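Long-range contact in particle-associated glycoside hydrolase (Acinetobacter phage Fri1, PDB 6C72), which is a tailspike capsular polysaccharide depolymerase, probably cleaving the capsule of Acinetobacter baumannii during phage entry: residues Ala520-Ala528 with Thr571-Val579. Sequence-based numbering, arbitrary orientation.
Sequences ATTNAGSKA and TLSANTFIV. With ZN (zinc ion), chain L.
Backbone meets backbone at Ser526 and Ala574, whose CA atoms lie 4.0 Å apart; the loop 520-528 runs here against the turn that leads into strand 576-585. Ala574 closes a type I beta turn begun at Thr571, and its methyl sits against the backbone at Gly525 and Ser526. From that turn, Ser573 OG reaches across to the loop and donates to Ala524 O at 2.9 Å, arriving 26° from the carbonyl plane.

Further along, Ser526 faces strand 576-585. A chi1 of 47° sets Ser526 OG between its own N and carbonyl carbon, from where it donates to Thr576 O at 2.8 Å, from above the carbonyl plane and not along a lone pair. The same side chain covers one face of the Phe577 ring, with Ser526 CB 3.3 Å from Phe577 CZ. Ala528 CB comes to the ring edge instead, in plane, 3.9 Å from Phe577 CE2.

All this belongs to the C-terminal domain, built from two antiparallel sheets beyond the parallel-stranded body of the spike. The loop 520-528 connects two strands of the larger sheet, 509-517 and 528-536, and strand 576-585 pairs with the first of them.

At the other end of the contact the two segments share a zinc ion. Asn575 OD1 binds the zinc at 2.1 Å, together with Asp519 and a water. Thr521 OG1 stands 2.7 Å from the zinc, a long bond, and Ser573 O completes the site at a similarly long 2.8 Å from the metal. Asn575 ND2 donates to Asn494, which should fix the amide with its oxygen toward the metal. Across the trimer interface, Lys527 NZ forms a salt bridge with Asp537 of a second subunit, while donating to Gly525 O within its own loop.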
ATOM      1  N   ALA A 520     -51.738 -17.297  15.278  1.00 33.17           N
ATOM      2  CA  ALA A 520     -51.063 -18.372  15.985  1.00 33.75           C
ATOM      3  C   ALA A 520     -52.001 -19.168  16.882  1.00 34.71           C
ATOM      4  O   ALA A 520     -51.564 -20.152  17.479  1.00 35.25           O
ATOM      5  CB  ALA A 520     -49.904 -17.819  16.822  1.00 34.54           C
ATOM      6  N   THR A 521     -53.272 -18.791  16.965  1.00 37.58           N
ATOM      7  CA  THR A 521     -54.247 -19.538  17.754  1.00 38.45           C
ATOM      8  C   THR A 521     -54.610 -20.862  17.086  1.00 39.34           C
ATOM      9  O   THR A 521     -54.740 -20.943  15.863  1.00 39.41           O
ATOM     10  CB  THR A 521     -55.529 -18.709  17.939  1.00 38.25           C
ATOM     11  OG1 THR A 521     -55.220 -17.463  18.574  1.00 37.52           O
ATOM     12  CG2 THR A 521     -56.564 -19.465  18.758  1.00 39.03           C
ATOM     13  N   THR A 522     -54.819 -21.888  17.905  1.00 40.48           N
ATOM     14  CA  THR A 522     -55.281 -23.185  17.425  1.00 41.35           C
ATOM     15  C   THR A 522     -56.803 -23.180  17.261  1.00 41.76           C
ATOM     16  O   THR A 522     -57.523 -22.740  18.160  1.00 41.59           O
ATOM     17  CB  THR A 522     -54.848 -24.272  18.411  1.00 41.85           C
ATOM     18  OG1 THR A 522     -53.425 -24.226  18.572  1.00 41.39           O
ATOM     19  CG2 THR A 522     -55.254 -25.653  17.926  1.00 42.68           C
ATOM     20  N   ASN A 523     -57.285 -23.635  16.092  1.00 46.63           N
ATOM     21  CA  ASN A 523     -58.711 -23.825  15.785  1.00 47.09           C
ATOM     22  C   ASN A 523     -59.509 -22.528  15.628  1.00 46.41           C
ATOM     23  O   ASN A 523     -60.327 -22.416  14.711  1.00 46.63           O
ATOM     24  CB  ASN A 523     -59.404 -24.683  16.853  1.00 47.50           C
ATOM     25  CG  ASN A 523     -58.870 -26.102  16.909  1.00 48.16           C
ATOM     26  OD1 ASN A 523     -58.341 -26.630  15.921  1.00 48.47           O
ATOM     27  ND2 ASN A 523     -58.995 -26.729  18.079  1.00 48.31           N
ATOM     28  N   ALA A 524     -59.325 -21.564  16.534  1.00 29.32           N
ATOM     29  CA  ALA A 524     -60.143 -20.358  16.569  1.00 28.44           C
ATOM     30  C   ALA A 524     -59.410 -19.130  16.033  1.00 27.64           C
ATOM     31  O   ALA A 524     -59.802 -17.995  16.334  1.00 27.22           O
ATOM     32  CB  ALA A 524     -60.637 -20.096  17.996  1.00 29.01           C
ATOM     33  N   GLY A 525     -58.346 -19.329  15.263  1.00 31.26           N
ATOM     34  CA  GLY A 525     -57.647 -18.199  14.700  1.00 30.28           C
ATOM     35  C   GLY A 525     -58.400 -17.607  13.528  1.00 29.99           C
ATOM     36  O   GLY A 525     -59.395 -18.144  13.041  1.00 30.62           O
ATOM     37  N   SER A 526     -57.880 -16.498  13.030  1.00 34.92           N
ATOM     38  CA  SER A 526     -58.556 -15.800  11.954  1.00 34.37           C
ATOM     39  C   SER A 526     -58.488 -16.588  10.652  1.00 35.53           C
ATOM     40  O   SER A 526     -57.516 -17.295  10.382  1.00 36.59           O
ATOM     41  CB  SER A 526     -57.947 -14.416  11.785  1.00 32.84           C
ATOM     42  OG  SER A 526     -56.555 -14.498  11.769  1.00 32.72           O
ATOM     43  N   LYS A 527     -59.555 -16.498   9.867  1.00 33.16           N
ATOM     44  CA  LYS A 527     -59.605 -17.106   8.540  1.00 33.91           C
ATOM     45  C   LYS A 527     -60.260 -16.108   7.604  1.00 32.86           C
ATOM     46  O   LYS A 527     -61.470 -15.870   7.692  1.00 33.06           O
ATOM     47  CB  LYS A 527     -60.370 -18.430   8.528  1.00 35.53           C
ATOM     48  CG  LYS A 527     -59.599 -19.629   9.047  1.00 36.71           C
ATOM     49  CD  LYS A 527     -60.005 -19.917  10.456  1.00 36.81           C
ATOM     50  CE  LYS A 527     -59.261 -21.108  11.047  1.00 37.83           C
ATOM     51  NZ  LYS A 527     -59.702 -21.167  12.483  1.00 37.48           N
ATOM     52  N   ALA A 528     -59.474 -15.558   6.688  1.00 27.38           N
ATOM     53  CA  ALA A 528     -59.987 -14.558   5.772  1.00 26.34           C
ATOM     54  C   ALA A 528     -59.005 -14.399   4.630  1.00 25.98           C
ATOM     55  O   ALA A 528     -57.796 -14.562   4.804  1.00 26.00           O
ATOM     56  CB  ALA A 528     -60.203 -13.205   6.466  1.00 24.79           C
ATOM     57  N   THR A 571     -64.309 -12.222  16.286  1.00 31.65           N
ATOM     58  CA  THR A 571     -64.105 -12.920  17.541  1.00 32.15           C
ATOM     59  C   THR A 571     -62.685 -12.636  18.013  1.00 31.80           C
ATOM     60  O   THR A 571     -61.742 -12.654  17.215  1.00 31.46           O
ATOM     61  CB  THR A 571     -64.356 -14.420  17.370  1.00 33.03           C
ATOM     62  OG1 THR A 571     -65.647 -14.614  16.781  1.00 33.56           O
ATOM     63  CG2 THR A 571     -64.316 -15.125  18.711  1.00 33.54           C
ATOM     64  N   LEU A 572     -62.547 -12.352  19.309  1.00 28.80           N
ATOM     65  CA  LEU A 572     -61.276 -11.859  19.827  1.00 29.25           C
ATOM     66  C   LEU A 572     -60.141 -12.846  19.558  1.00 28.87           C
ATOM     67  O   LEU A 572     -59.016 -12.439  19.243  1.00 28.76           O
ATOM     68  CB  LEU A 572     -61.419 -11.560  21.315  1.00 30.95           C
ATOM     69  CG  LEU A 572     -62.255 -10.296  21.590  1.00 31.76           C
ATOM     70  CD1 LEU A 572     -62.536 -10.077  23.080  1.00 33.79           C
ATOM     71  CD2 LEU A 572     -61.577  -9.070  20.995  1.00 31.44           C
ATOM     72  N   SER A 573     -60.423 -14.149  19.627  1.00 33.60           N
ATOM     73  CA  SER A 573     -59.377 -15.130  19.360  1.00 34.04           C
ATOM     74  C   SER A 573     -58.887 -15.048  17.922  1.00 33.47           C
ATOM     75  O   SER A 573     -57.751 -15.425  17.635  1.00 33.49           O
ATOM     76  CB  SER A 573     -59.885 -16.544  19.661  1.00 34.86           C
ATOM     77  OG  SER A 573     -60.943 -16.898  18.779  1.00 34.88           O
ATOM     78  N   ALA A 574     -59.709 -14.541  17.016  1.00 26.74           N
ATOM     79  CA  ALA A 574     -59.322 -14.405  15.620  1.00 26.05           C
ATOM     80  C   ALA A 574     -58.961 -12.942  15.378  1.00 25.48           C
ATOM     81  O   ALA A 574     -59.758 -12.139  14.882  1.00 24.99           O
ATOM     82  CB  ALA A 574     -60.442 -14.894  14.714  1.00 26.07           C
ATOM     83  N   ASN A 575     -57.712 -12.605  15.709  1.00 34.27           N
ATOM     84  CA  ASN A 575     -57.290 -11.215  15.787  1.00 33.61           C
ATOM     85  C   ASN A 575     -56.116 -10.833  14.896  1.00 32.86           C
ATOM     86  O   ASN A 575     -55.918  -9.636  14.663  1.00 32.27           O
ATOM     87  CB  ASN A 575     -56.917 -10.853  17.233  1.00 34.16           C
ATOM     88  CG  ASN A 575     -55.855 -11.756  17.778  1.00 34.46           C
ATOM     89  OD1 ASN A 575     -55.922 -12.970  17.599  1.00 35.01           O
ATOM     90  ND2 ASN A 575     -54.820 -11.172  18.372  1.00 33.97           N
ATOM     91  N   THR A 576     -55.298 -11.781  14.446  1.00 30.93           N
ATOM     92  CA  THR A 576     -54.082 -11.438  13.718  1.00 30.33           C
ATOM     93  C   THR A 576     -54.335 -11.451  12.216  1.00 29.89           C
ATOM     94  O   THR A 576     -54.587 -12.510  11.632  1.00 30.55           O
ATOM     95  CB  THR A 576     -52.941 -12.386  14.070  1.00 30.83           C
ATOM     96  OG1 THR A 576     -52.746 -12.389  15.488  1.00 31.19           O
ATOM     97  CG2 THR A 576     -51.677 -11.932  13.390  1.00 30.15           C
ATOM     98  N   PHE A 577     -54.203 -10.291  11.584  1.00 30.09           N
ATOM     99  CA  PHE A 577     -54.419 -10.163  10.155  1.00 29.58           C
ATOM    100  C   PHE A 577     -53.227  -9.478   9.505  1.00 29.03           C
ATOM    101  O   PHE A 577     -52.595  -8.610  10.109  1.00 28.78           O
ATOM    102  CB  PHE A 577     -55.710  -9.382   9.873  1.00 29.02           C
ATOM    103  CG  PHE A 577     -56.964 -10.111  10.288  1.00 29.71           C
ATOM    104  CD1 PHE A 577     -57.419 -10.053  11.608  1.00 30.20           C
ATOM    105  CD2 PHE A 577     -57.687 -10.856   9.361  1.00 30.13           C
ATOM    106  CE1 PHE A 577     -58.568 -10.729  11.992  1.00 30.94           C
ATOM    107  CE2 PHE A 577     -58.839 -11.525   9.724  1.00 30.97           C
ATOM    108  CZ  PHE A 577     -59.289 -11.457  11.043  1.00 31.29           C
ATOM    109  N   ILE A 578     -52.898  -9.898   8.290  1.00 28.39           N
ATOM    110  CA  ILE A 578     -51.884  -9.240   7.477  1.00 27.99           C
ATOM    111  C   ILE A 578     -52.600  -8.401   6.426  1.00 27.35           C
ATOM    112  O   ILE A 578     -53.552  -8.871   5.786  1.00 27.51           O
ATOM    113  CB  ILE A 578     -50.948 -10.259   6.812  1.00 28.64           C
ATOM    114  CG1 ILE A 578     -50.323 -11.226   7.843  1.00 29.23           C
ATOM    115  CG2 ILE A 578     -49.904  -9.526   5.988  1.00 28.27           C
ATOM    116  CD1 ILE A 578     -49.371 -10.594   8.886  1.00 28.92           C
ATOM    117  N   VAL A 579     -52.149  -7.165   6.235  1.00 25.48           N
ATOM    118  CA  VAL A 579     -52.769  -6.245   5.286  1.00 24.90           C
ATOM    119  C   VAL A 579     -51.703  -5.783   4.294  1.00 25.13           C
ATOM    120  O   VAL A 579     -50.702  -5.162   4.682  1.00 25.27           O
ATOM    121  CB  VAL A 579     -53.421  -5.052   6.004  1.00 24.42           C
ATOM    122  CG1 VAL A 579     -54.042  -4.100   5.010  1.00 23.93           C
ATOM    123  CG2 VAL A 579     -54.455  -5.546   7.008  1.00 24.56           C
TER
HETATM  124 ZN    ZN L 809     -54.995 -14.863  17.822  1.00 74.02          ZN
HETATM  125  O   HOH W   1     -51.308 -14.567  16.610  1.00 34.88           O
HETATM  126  O   HOH W   2     -55.935 -14.830  20.479  1.00 33.01           O
HETATM  127  O   HOH W   3     -52.932 -14.315  18.706  1.00 35.67           O